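NeuRonal IgCAM-5 (Caenorhabditis elegans, PDB 6ON6) probably acts as a neuronal cell-surface adhesion receptor of the immunoglobulin superfamily, whose first immunoglobulin domain, crystallised here, pairs with a second copy to form a homodimer. Local coordinates at residues 67-70 against 76-79; 6-11 against 91-96. All coordinates share one frame; numbering follows the deposited sequence.

Interaction 1 of 2, residues 67-70 against 76-79; sequences PRIG and WVLT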
ATOM      1  N   PRO A  67     -14.406   8.278  -3.440  1.00 32.32           N
ATOM      2  CA  PRO A  67     -13.361   9.235  -3.090  1.00 34.84           C
ATOM      3  C   PRO A  67     -13.953  10.619  -3.199  1.00 33.20           C
ATOM      4  O   PRO A  67     -14.805  10.879  -4.053  1.00 35.11           O
ATOM      5  CB  PRO A  67     -12.337   9.024  -4.210  1.00 36.00           C
ATOM      6  CG  PRO A  67     -13.126   8.626  -5.373  1.00 36.58           C
ATOM      7  CD  PRO A  67     -14.278   7.779  -4.819  1.00 32.83           C
ATOM      8  N   ARG A  68     -13.517  11.498  -2.295  1.00 36.38           N
ATOM      9  CA  ARG A  68     -13.783  12.929  -2.403  1.00 35.65           C
ATOM     10  C   ARG A  68     -15.275  13.212  -2.372  1.00 35.15           C
ATOM     11  O   ARG A  68     -15.776  13.965  -3.199  1.00 35.37           O
ATOM     12  CB  ARG A  68     -13.177  13.553  -3.668  1.00 35.45           C
ATOM     13  CG  ARG A  68     -11.686  13.545  -3.766  1.00 38.74           C
ATOM     14  CD  ARG A  68     -11.214  14.277  -5.016  1.00 33.75           C
ATOM     15  NE  ARG A  68      -9.780  14.117  -5.169  1.00 42.12           N
ATOM     16  CZ  ARG A  68      -8.876  14.836  -4.517  1.00 42.35           C
ATOM     17  NH1 ARG A  68      -9.266  15.781  -3.671  1.00 44.75           N
ATOM     18  NH2 ARG A  68      -7.584  14.603  -4.712  1.00 46.66           N
ATOM     19  N   ILE A  69     -15.997  12.549  -1.465  1.00 34.97           N
ATOM     20  CA  ILE A  69     -17.427  12.797  -1.294  1.00 29.33           C
ATOM     21  C   ILE A  69     -17.668  13.538   0.007  1.00 32.85           C
ATOM     22  O   ILE A  69     -16.727  14.011   0.651  1.00 37.27           O
ATOM     23  CB  ILE A  69     -18.290  11.521  -1.410  1.00 29.33           C
ATOM     24  CG1 ILE A  69     -18.022  10.533  -0.255  1.00 31.59           C
ATOM     25  CG2 ILE A  69     -18.070  10.824  -2.779  1.00 35.59           C
ATOM     26  CD1 ILE A  69     -19.105   9.502  -0.032  1.00 33.01           C
ATOM     27  N   GLY A  70     -18.926  13.665   0.394  1.00 33.65           N
ATOM     28  CA  GLY A  70     -19.299  14.563   1.465  1.00 39.09           C
ATOM     29  C   GLY A  70     -19.446  16.011   1.003  1.00 39.76           C
ATOM     30  O   GLY A  70     -19.122  16.395  -0.128  1.00 39.29           O
ATOM     31  N   TRP A  76     -13.490  10.132   2.268  1.00 27.37           N
ATOM     32  CA  TRP A  76     -13.068   9.000   1.453  1.00 28.83           C
ATOM     33  C   TRP A  76     -13.612   7.768   2.155  1.00 26.93           C
ATOM     34  O   TRP A  76     -13.204   7.459   3.277  1.00 24.50           O
ATOM     35  CB  TRP A  76     -11.544   9.008   1.384  1.00 31.35           C
ATOM     36  CG  TRP A  76     -10.991  10.264   0.724  1.00 35.57           C
ATOM     37  CD1 TRP A  76     -10.995  11.525   1.246  1.00 35.47           C
ATOM     38  CD2 TRP A  76     -10.348  10.369  -0.561  1.00 33.05           C
ATOM     39  NE1 TRP A  76     -10.406  12.402   0.370  1.00 37.20           N
ATOM     40  CE2 TRP A  76     -10.005  11.723  -0.746  1.00 38.45           C
ATOM     41  CE3 TRP A  76     -10.049   9.449  -1.579  1.00 32.82           C
ATOM     42  CZ2 TRP A  76      -9.353  12.184  -1.893  1.00 36.79           C
ATOM     43  CZ3 TRP A  76      -9.413   9.909  -2.709  1.00 37.14           C
ATOM     44  CH2 TRP A  76      -9.070  11.267  -2.859  1.00 39.32           C
ATOM     45  N   VAL A  77     -14.543   7.061   1.514  1.00 26.14           N
ATOM     46  CA  VAL A  77     -15.242   5.957   2.155  1.00 23.13           C
ATOM     47  C   VAL A  77     -14.868   4.678   1.430  1.00 23.72           C
ATOM     48  O   VAL A  77     -15.149   4.532   0.230  1.00 25.59           O
ATOM     49  CB  VAL A  77     -16.762   6.139   2.112  1.00 25.03           C
ATOM     50  CG1 VAL A  77     -17.439   5.001   2.839  1.00 26.38           C
ATOM     51  CG2 VAL A  77     -17.158   7.469   2.732  1.00 28.26           C
ATOM     52  N   LEU A  78     -14.235   3.777   2.156  1.00 23.10           N
ATOM     53  CA  LEU A  78     -13.893   2.454   1.652  1.00 22.36           C
ATOM     54  C   LEU A  78     -14.927   1.467   2.180  1.00 20.82           C
ATOM     55  O   LEU A  78     -15.102   1.330   3.392  1.00 22.81           O
ATOM     56  CB  LEU A  78     -12.524   2.058   2.184  1.00 27.00           C
ATOM     57  CG  LEU A  78     -12.142   0.658   1.729  1.00 34.56           C
ATOM     58  CD1 LEU A  78     -11.756   0.703   0.257  1.00 36.20           C
ATOM     59  CD2 LEU A  78     -11.003   0.226   2.597  1.00 36.29           C
ATOM     60  N   THR A  79     -15.618   0.781   1.278  1.00 22.81           N
ATOM     61  CA  THR A  79     -16.556  -0.262   1.680  1.00 21.22           C
ATOM     62  C   THR A  79     -15.918  -1.624   1.478  1.00 22.09           C
ATOM     63  O   THR A  79     -15.335  -1.882   0.418  1.00 23.34           O
ATOM     64  CB  THR A  79     -17.828  -0.185   0.839  1.00 22.68           C
ATOM     65  OG1 THR A  79     -18.442   1.088   1.050  1.00 24.40           O
ATOM     66  CG2 THR A  79     -18.787  -1.290   1.188  1.00 23.37           C
TER
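Pro67 and Arg68 lie over one face of the Trp76 indole where strands 63-69 and 75-80, the D-E hairpin of the immunoglobulin sandwich, pair at one border of a sheet. Pro67 CB sits 3.4 Å from Trp76 CZ3, at the benzene end of the indole, while the Arg68 backbone N lies 3.7 Å above the plane of the Trp76 ring, over its centre. The peptide between the two residues thus helps to cover the indole. Proline suits this outermost strand, its compact apolar ring offering CB to the indole without adding a backbone N-H. Arg68 adds its methylenes: CG is 3.3 Å from Trp76 CZ2. From there the chain runs extended alongside the ring. With the planes 65° apart the two groups are steeply inclined, Trp76 CZ2 lying over the guanidinium centre, and do not stack in parallel. Long and flexible, arginine suits the place, giving carbon to the indole and carrying its charge onward to Glu54, whose OE2 forms a salt bridge with Arg68 NE.

On the other side of the hairpin, Ile69 and Val77 cross at about a right angle. Beta-branched residues favour strands, and isoleucine's longer branch lets Ile69 CD1 reach Val77 CG2 at 3.9 Å.

The geometry fits a G1 beta bulge: Arg68 and Ile69 both face Glu75, with Arg68 in the left-handed region (phi 61°), and the chain turns a corner there. Farther out, the buried Trp76 also packs on Leu33, Val38 and Phe40, a greasy setting for a large aromatic, while its backbone hydrogen-bonds with Cys28 on the neighbouring strand 24-31. Its first torsion (-62°) sets CG beside its own backbone N and helps lay the indole against the Pro67-Arg68 peptide, with Trp76 CE3 3.6 Å from Pro67 CA.

Interaction 2 of 2, residues 6-11 against 91-96; sequences PTIQQP and YSCQIN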
ATOM      1  N   PRO A   6      -2.070  18.444   5.586  1.00 39.00           N
ATOM      2  CA  PRO A   6      -3.240  17.576   5.730  1.00 32.65           C
ATOM      3  C   PRO A   6      -3.359  17.060   7.150  1.00 37.56           C
ATOM      4  O   PRO A   6      -2.362  16.702   7.787  1.00 40.47           O
ATOM      5  CB  PRO A   6      -2.946  16.419   4.760  1.00 37.20           C
ATOM      6  CG  PRO A   6      -2.088  17.047   3.703  1.00 35.58           C
ATOM      7  CD  PRO A   6      -1.255  18.117   4.409  1.00 38.87           C
ATOM      8  N   THR A   7      -4.606  16.947   7.617  1.00 31.69           N
ATOM      9  CA  THR A   7      -4.885  16.306   8.887  1.00 36.00           C
ATOM     10  C   THR A   7      -6.102  15.406   8.692  1.00 33.08           C
ATOM     11  O   THR A   7      -6.923  15.618   7.800  1.00 35.37           O
ATOM     12  CB  THR A   7      -5.110  17.355  10.012  1.00 39.39           C
ATOM     13  OG1 THR A   7      -6.103  18.291   9.577  1.00 41.01           O
ATOM     14  CG2 THR A   7      -3.794  18.072  10.369  1.00 39.66           C
ATOM     15  N   ILE A   8      -6.245  14.448   9.577  1.00 34.95           N
ATOM     16  CA  ILE A   8      -7.370  13.529   9.482  1.00 33.82           C
ATOM     17  C   ILE A   8      -8.363  13.861  10.586  1.00 33.67           C
ATOM     18  O   ILE A   8      -8.014  13.850  11.779  1.00 34.48           O
ATOM     19  CB  ILE A   8      -6.914  12.069   9.500  1.00 36.75           C
ATOM     20  CG1 ILE A   8      -6.141  11.755   8.207  1.00 37.93           C
ATOM     21  CG2 ILE A   8      -8.113  11.177   9.619  1.00 34.86           C
ATOM     22  CD1 ILE A   8      -5.407  10.416   8.206  1.00 40.90           C
ATOM     23  N   GLN A   9      -9.571  14.250  10.181  1.00 31.46           N
ATOM     24  CA  GLN A   9     -10.566  14.709  11.132  1.00 30.44           C
ATOM     25  C   GLN A   9     -11.059  13.540  11.950  1.00 31.87           C
ATOM     26  O   GLN A   9     -11.230  12.436  11.417  1.00 35.59           O
ATOM     27  CB  GLN A   9     -11.738  15.264  10.350  1.00 33.49           C
ATOM     28  CG  GLN A   9     -12.919  15.644  11.217  1.00 32.87           C
ATOM     29  CD  GLN A   9     -13.840  16.558  10.479  1.00 35.59           C
ATOM     30  OE1 GLN A   9     -13.397  17.502   9.842  1.00 36.39           O
ATOM     31  NE2 GLN A   9     -15.115  16.244  10.490  1.00 42.04           N
ATOM     32  N   GLN A  10     -11.328  13.734  13.157  1.00 30.51           N
ATOM     33  CA  GLN A  10     -11.807  12.638  13.966  1.00 31.51           C
ATOM     34  C   GLN A  10     -13.278  12.802  14.313  1.00 29.31           C
ATOM     35  O   GLN A  10     -13.718  13.914  14.610  1.00 31.72           O
ATOM     36  CB  GLN A  10     -10.997  12.509  15.252  1.00 38.08           C
ATOM     37  CG  GLN A  10      -9.579  12.044  15.011  1.00 42.51           C
ATOM     38  CD  GLN A  10      -9.493  10.649  14.359  1.00 44.94           C
ATOM     39  OE1 GLN A  10     -10.399   9.815  14.488  1.00 43.95           O
ATOM     40  NE2 GLN A  10      -8.394  10.397  13.646  1.00 47.98           N
ATOM     41  N   PRO A  11     -14.069  11.720  14.328  1.00 30.88           N
ATOM     42  CA  PRO A  11     -13.652  10.335  14.118  1.00 30.84           C
ATOM     43  C   PRO A  11     -13.455   9.984  12.644  1.00 30.52           C
ATOM     44  O   PRO A  11     -14.264  10.354  11.795  1.00 35.69           O
ATOM     45  CB  PRO A  11     -14.841   9.539  14.659  1.00 33.74           C
ATOM     46  CG  PRO A  11     -16.004  10.413  14.447  1.00 35.42           C
ATOM     47  CD  PRO A  11     -15.492  11.811  14.671  1.00 33.67           C
ATOM     48  N   TYR A  91      -7.279  -1.687   9.098  1.00 25.46           N
ATOM     49  CA  TYR A  91      -7.383  -0.945   7.854  1.00 25.72           C
ATOM     50  C   TYR A  91      -6.878   0.445   8.145  1.00 25.78           C
ATOM     51  O   TYR A  91      -7.280   1.056   9.147  1.00 28.81           O
ATOM     52  CB  TYR A  91      -8.840  -0.880   7.371  1.00 23.36           C
ATOM     53  CG  TYR A  91      -9.325  -2.267   6.929  1.00 23.78           C
ATOM     54  CD1 TYR A  91      -9.673  -3.219   7.876  1.00 23.55           C
ATOM     55  CD2 TYR A  91      -9.339  -2.653   5.573  1.00 25.57           C
ATOM     56  CE1 TYR A  91     -10.082  -4.528   7.489  1.00 24.34           C
ATOM     57  CE2 TYR A  91      -9.760  -3.936   5.211  1.00 26.53           C
ATOM     58  CZ  TYR A  91     -10.093  -4.816   6.168  1.00 24.88           C
ATOM     59  OH  TYR A  91     -10.476  -6.056   5.722  1.00 27.24           O
ATOM     60  N   SER A  92      -6.034   0.963   7.276  1.00 24.39           N
ATOM     61  CA  SER A  92      -5.514   2.295   7.519  1.00 26.30           C
ATOM     62  C   SER A  92      -5.693   3.176   6.283  1.00 25.73           C
ATOM     63  O   SER A  92      -5.665   2.710   5.143  1.00 28.84           O
ATOM     64  CB  SER A  92      -4.079   2.173   8.050  1.00 35.33           C
ATOM     65  OG  SER A  92      -3.227   1.832   6.998  1.00 46.65           O
ATOM     66  N   CYS A  93      -5.925   4.469   6.490  1.00 24.85           N
ATOM     67  CA  CYS A  93      -5.816   5.387   5.372  1.00 26.61           C
ATOM     68  C   CYS A  93      -4.568   6.203   5.623  1.00 26.87           C
ATOM     69  O   CYS A  93      -4.270   6.546   6.769  1.00 30.24           O
ATOM     70  CB  CYS A  93      -7.047   6.287   5.156  1.00 32.14           C
ATOM     71  SG  CYS A  93      -7.185   7.582   6.251  1.00 44.28           S
ATOM     72  N   GLN A  94      -3.814   6.448   4.574  1.00 25.51           N
ATOM     73  CA  GLN A  94      -2.546   7.138   4.721  1.00 27.41           C
ATOM     74  C   GLN A  94      -2.392   8.177   3.625  1.00 26.88           C
ATOM     75  O   GLN A  94      -2.861   7.975   2.501  1.00 31.00           O
ATOM     76  CB  GLN A  94      -1.410   6.137   4.829  1.00 32.74           C
ATOM     77  CG  GLN A  94      -1.152   5.381   3.633  1.00 34.24           C
ATOM     78  CD  GLN A  94      -0.165   4.236   3.912  1.00 36.33           C
ATOM     79  OE1 GLN A  94      -0.449   3.322   4.694  1.00 44.91           O
ATOM     80  NE2 GLN A  94       1.010   4.327   3.333  1.00 35.04           N
ATOM     81  N   ILE A  95      -1.834   9.349   4.001  1.00 29.80           N
ATOM     82  CA  ILE A  95      -1.634  10.454   3.081  1.00 31.14           C
ATOM     83  C   ILE A  95      -0.149  10.687   2.938  1.00 31.74           C
ATOM     84  O   ILE A  95       0.587  10.537   3.916  1.00 36.92           O
ATOM     85  CB  ILE A  95      -2.261  11.721   3.679  1.00 35.69           C
ATOM     86  CG1 ILE A  95      -3.664  11.408   4.223  1.00 37.73           C
ATOM     87  CG2 ILE A  95      -2.337  12.768   2.622  1.00 34.97           C
ATOM     88  CD1 ILE A  95      -4.207  12.464   5.182  1.00 47.46           C
ATOM     89  N   ASN A  96       0.298  10.970   1.705  1.00 33.02           N
ATOM     90  CA  ASN A  96       1.733  11.096   1.404  1.00 32.86           C
ATOM     91  C   ASN A  96       2.346  12.413   1.832  1.00 39.47           C
ATOM     92  O   ASN A  96       3.119  13.014   1.083  1.00 40.67           O
ATOM     93  CB  ASN A  96       2.051  10.838  -0.065  1.00 36.10           C
ATOM     94  CG  ASN A  96       1.390  11.816  -0.974  1.00 36.22           C
ATOM     95  OD1 ASN A  96       0.530  12.598  -0.546  1.00 37.05           O
ATOM     96  ND2 ASN A  96       1.788  11.803  -2.240  1.00 40.39           N
TER
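Ile8 and Ile95 face each other across the two layers of the immunoglobulin beta sandwich, the first on strand 7-8 (strand A) and the second on strand 89-95 (strand F). Both CB atoms point toward the opposing segment, and the two side chains slide past each other in opposite directions. The approach is therefore alongside, with Ile95 CD1 resting 3.7 Å from Ile8 CG1 and 3.8 Å from Ile8 CD1. In both residues CG1 stands beside the backbone N, and the long branch then extends (chi2 169° in Ile8 and 163° in Ile95), which carries each CD1 into the interior between the sheets. Isoleucine suits this position, since its beta branch favours a strand while its longer arm spans the layers.

Pro6 borders the pair, touching the Ile95 methyl loosely, with Pro6 CB lying 4.2 Å from Ile95 CD1. Its rigid apolar ring can fill a buried place just before the strand without flexible atoms to order.

Two residues back from Ile95 on the same face comes Cys93, whose sulfur is bonded to Cys28 in the disulfide that pins strands B and F together, a hallmark of the fold. The intervening Gln94 points away, as strand alternation requires, and packs on Pro47 of the second subunit, so strand F serves the core with one face and the homodimer with the other. Asn96, just past the strand, hydrogen-bonds through ND2 to Phe57 O of that subunit. Back in the core, Ile8 CD1 also touches the disulfide, lying 3.9 Å from Cys93 SG.

In the fold
The two contacts belong to one immunoglobulin domain, with centres 12 Å apart and nearest atoms about 4 Å apart without touching. Interaction 1 stays within a single sheet, joining its outermost strand 63-69 to strand 75-80; interaction 2 runs between the layers, from strand 7-8 at the opposite border of that sheet to strand 89-95 of the other. Along the chain, segment 6-11 comes first, then 67-70 and 76-79, and finally 91-96, so the hairpin lies within the span bracketed by interaction 2. Strand 24-31, between strands 7-8 and 75-80, carries Cys28 and links both regions, while strand 89-95 faces this core on one side and the second subunit on the other.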